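Local coordinates for protein mannitol dehydrogenase (Pseudomonas fluorescens, PDB 1LJ8) that probably catalyses the NAD-dependent interconversion of mannitol and fructose as a long-chain dehydrogenase, and binds its dinucleotide at a Rossmann domain, at residues 297-302 and 356-361. Sequence-based numbering, arbitrary orientation.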
ATOM      1  N   GLY A 297      12.028   0.111   3.931  1.00 11.96           N
ATOM      2  CA  GLY A 297      13.337   0.399   3.338  1.00 11.95           C
ATOM      3  C   GLY A 297      13.880  -0.679   2.423  1.00 11.55           C
ATOM      4  O   GLY A 297      14.439  -0.414   1.345  1.00 12.48           O
ATOM      5  N   LEU A 298      13.722  -1.913   2.865  1.00 11.44           N
ATOM      6  CA  LEU A 298      14.223  -3.065   2.133  1.00 12.30           C
ATOM      7  C   LEU A 298      13.259  -3.651   1.120  1.00 12.53           C
ATOM      8  O   LEU A 298      13.647  -3.871  -0.024  1.00 12.92           O
ATOM      9  CB  LEU A 298      14.649  -4.179   3.137  1.00 11.47           C
ATOM     10  CG  LEU A 298      15.843  -3.794   4.039  1.00 12.22           C
ATOM     11  CD1 LEU A 298      16.047  -4.952   5.102  1.00 13.01           C
ATOM     12  CD2 LEU A 298      17.118  -3.597   3.169  1.00 12.81           C
ATOM     13  N   LEU A 299      12.019  -3.926   1.517  1.00 11.52           N
ATOM     14  CA  LEU A 299      11.106  -4.556   0.550  1.00  9.65           C
ATOM     15  C   LEU A 299      10.590  -3.522  -0.436  1.00 10.71           C
ATOM     16  O   LEU A 299      10.811  -3.638  -1.650  1.00 10.69           O
ATOM     17  CB  LEU A 299       9.936  -5.249   1.279  1.00 11.00           C
ATOM     18  CG  LEU A 299       9.073  -6.199   0.432  1.00 13.04           C
ATOM     19  CD1 LEU A 299       8.254  -7.113   1.393  1.00 12.62           C
ATOM     20  CD2 LEU A 299       8.101  -5.366  -0.483  1.00 14.26           C
ATOM     21  N   ASN A 300       9.942  -2.465   0.063  1.00 11.73           N
ATOM     22  CA  ASN A 300       9.414  -1.483  -0.890  1.00 11.22           C
ATOM     23  C   ASN A 300      10.509  -0.724  -1.609  1.00 10.27           C
ATOM     24  O   ASN A 300      10.369  -0.394  -2.776  1.00 10.61           O
ATOM     25  CB  ASN A 300       8.437  -0.555  -0.163  1.00 11.35           C
ATOM     26  CG  ASN A 300       7.258  -1.344   0.427  1.00 12.09           C
ATOM     27  OD1 ASN A 300       7.227  -1.657   1.621  1.00 12.71           O
ATOM     28  ND2 ASN A 300       6.293  -1.688  -0.416  1.00 13.21           N
ATOM     29  N   GLY A 301      11.600  -0.413  -0.907  1.00 10.17           N
ATOM     30  CA  GLY A 301      12.701   0.247  -1.556  1.00 10.50           C
ATOM     31  C   GLY A 301      13.226  -0.627  -2.690  1.00 10.72           C
ATOM     32  O   GLY A 301      13.512  -0.108  -3.766  1.00 10.92           O
ATOM     33  N   SER A 302      13.380  -1.943  -2.470  1.00 11.95           N
ATOM     34  CA  SER A 302      13.883  -2.814  -3.540  1.00 11.43           C
ATOM     35  C   SER A 302      12.878  -2.896  -4.688  1.00 12.02           C
ATOM     36  O   SER A 302      13.274  -2.929  -5.871  1.00 13.27           O
ATOM     37  CB  SER A 302      14.162  -4.231  -2.988  1.00 12.16           C
ATOM     38  OG  SER A 302      15.327  -4.178  -2.188  1.00 13.72           O
ATOM     39  N   GLN A 356      17.398 -12.215   2.484  1.00 15.90           N
ATOM     40  CA  GLN A 356      17.277 -13.377   1.619  1.00 16.49           C
ATOM     41  C   GLN A 356      15.793 -13.771   1.416  1.00 16.41           C
ATOM     42  O   GLN A 356      15.407 -14.137   0.308  1.00 16.84           O
ATOM     43  CB  GLN A 356      18.070 -14.592   2.176  1.00 19.35           C
ATOM     44  CG  GLN A 356      18.005 -15.834   1.231  1.00 19.55           C
ATOM     45  CD  GLN A 356      18.538 -15.588  -0.180  1.00 22.44           C
ATOM     46  OE1 GLN A 356      19.617 -15.033  -0.344  1.00 26.27           O
ATOM     47  NE2 GLN A 356      17.779 -15.983  -1.201  1.00 21.15           N
ATOM     48  N   THR A 357      14.963 -13.668   2.452  1.00 15.81           N
ATOM     49  CA  THR A 357      13.561 -14.025   2.237  1.00 17.65           C
ATOM     50  C   THR A 357      12.906 -13.044   1.239  1.00 16.29           C
ATOM     51  O   THR A 357      11.987 -13.437   0.529  1.00 16.00           O
ATOM     52  CB  THR A 357      12.757 -14.087   3.545  1.00 17.62           C
ATOM     53  OG1 THR A 357      12.693 -12.790   4.156  1.00 21.49           O
ATOM     54  CG2 THR A 357      13.388 -15.099   4.526  1.00 17.86           C
ATOM     55  N   LEU A 358      13.389 -11.792   1.147  1.00 16.10           N
ATOM     56  CA  LEU A 358      12.788 -10.866   0.168  1.00 15.44           C
ATOM     57  C   LEU A 358      13.143 -11.346  -1.223  1.00 15.30           C
ATOM     58  O   LEU A 358      12.305 -11.344  -2.141  1.00 14.78           O
ATOM     59  CB  LEU A 358      13.278  -9.415   0.395  1.00 12.63           C
ATOM     60  CG  LEU A 358      12.884  -8.856   1.771  1.00 14.93           C
ATOM     61  CD1 LEU A 358      13.401  -7.423   1.862  1.00 12.86           C
ATOM     62  CD2 LEU A 358      11.373  -8.896   2.001  1.00 15.71           C
ATOM     63  N   VAL A 359      14.388 -11.779  -1.406  1.00 15.42           N
ATOM     64  CA  VAL A 359      14.774 -12.286  -2.704  1.00 15.58           C
ATOM     65  C   VAL A 359      13.898 -13.502  -3.030  1.00 15.28           C
ATOM     66  O   VAL A 359      13.387 -13.615  -4.141  1.00 15.83           O
ATOM     67  CB  VAL A 359      16.277 -12.669  -2.740  1.00 17.17           C
ATOM     68  CG1 VAL A 359      16.615 -13.390  -4.052  1.00 18.34           C
ATOM     69  CG2 VAL A 359      17.093 -11.406  -2.603  1.00 18.75           C
ATOM     70  N   ASP A 360      13.714 -14.391  -2.053  1.00 16.43           N
ATOM     71  CA  ASP A 360      12.899 -15.603  -2.269  1.00 16.46           C
ATOM     72  C   ASP A 360      11.450 -15.249  -2.644  1.00 16.04           C
ATOM     73  O   ASP A 360      10.868 -15.806  -3.577  1.00 15.10           O
ATOM     74  CB  ASP A 360      12.815 -16.473  -1.012  1.00 18.73           C
ATOM     75  CG  ASP A 360      14.183 -17.065  -0.569  1.00 22.39           C
ATOM     76  OD1 ASP A 360      15.091 -17.197  -1.416  1.00 22.36           O
ATOM     77  OD2 ASP A 360      14.320 -17.386   0.640  1.00 22.74           O
ATOM     78  N   ARG A 361      10.860 -14.326  -1.878  1.00 15.20           N
ATOM     79  CA  ARG A 361       9.459 -13.930  -2.155  1.00 15.32           C
ATOM     80  C   ARG A 361       9.299 -13.215  -3.501  1.00 15.21           C
ATOM     81  O   ARG A 361       8.327 -13.458  -4.244  1.00 15.77           O
ATOM     82  CB  ARG A 361       8.929 -13.069  -0.999  1.00 14.67           C
ATOM     83  CG  ARG A 361       8.698 -13.900   0.270  1.00 12.83           C
ATOM     84  CD  ARG A 361       8.507 -12.979   1.502  1.00 15.65           C
ATOM     85  NE  ARG A 361       7.388 -12.049   1.246  1.00 13.46           N
ATOM     86  CZ  ARG A 361       7.214 -10.890   1.905  1.00 13.90           C
ATOM     87  NH1 ARG A 361       8.075 -10.520   2.862  1.00 12.28           N
ATOM     88  NH2 ARG A 361       6.181 -10.096   1.596  1.00 10.81           N
TER
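Helix 289-313 and helix 351-362 of the C-terminal domain pack together through Leu298 and Leu299 on one side and Leu358 and Arg361 on the other, in a buried contact close to the bound NAD. The short segments run in roughly the same direction, inclined at 36°, with their axes 10.5 Å apart. Leu358 points toward helix 289-313, and its two methyls part between Leu298 and Leu299. CD1 lies 3.7 Å from Leu298 CB and also approaches the backbone at Leu299 N, while CD2 rests 3.6 Å from Leu299 CD1. Leu299 CG stands opposite the backbone N across the first torsion (chi1 -167°), which carries CD1 over to Arg361; the two side chains cross at about a right angle. That methyl sits 3.6 Å from Arg361 NH2 and 3.7 Å from Arg361 NH1, approaching the guanidinium obliquely. In this largely helical part of the C-terminal domain, helix 325-339 adds Met335 and Val339 against Leu298, and Phe362 packs on Leu299. A bend in the arginine chain brings the guanidinium to Leu299 CD1, where NH2 also forms salt bridges with Glu259 and Asp230; both belong to the Rossmann part of the chain, and the arginine thereby ties helix 351-362 to it. Ser302 OG hydrogen-bonds back to Leu298 O at 2.8 Å, beside the backbone bond from Ser302 N. The cofactor lies about 7 Å from the Leu299 side chain, as does the side chain of Asn191, an NAD-binding residue that also touches Asn300.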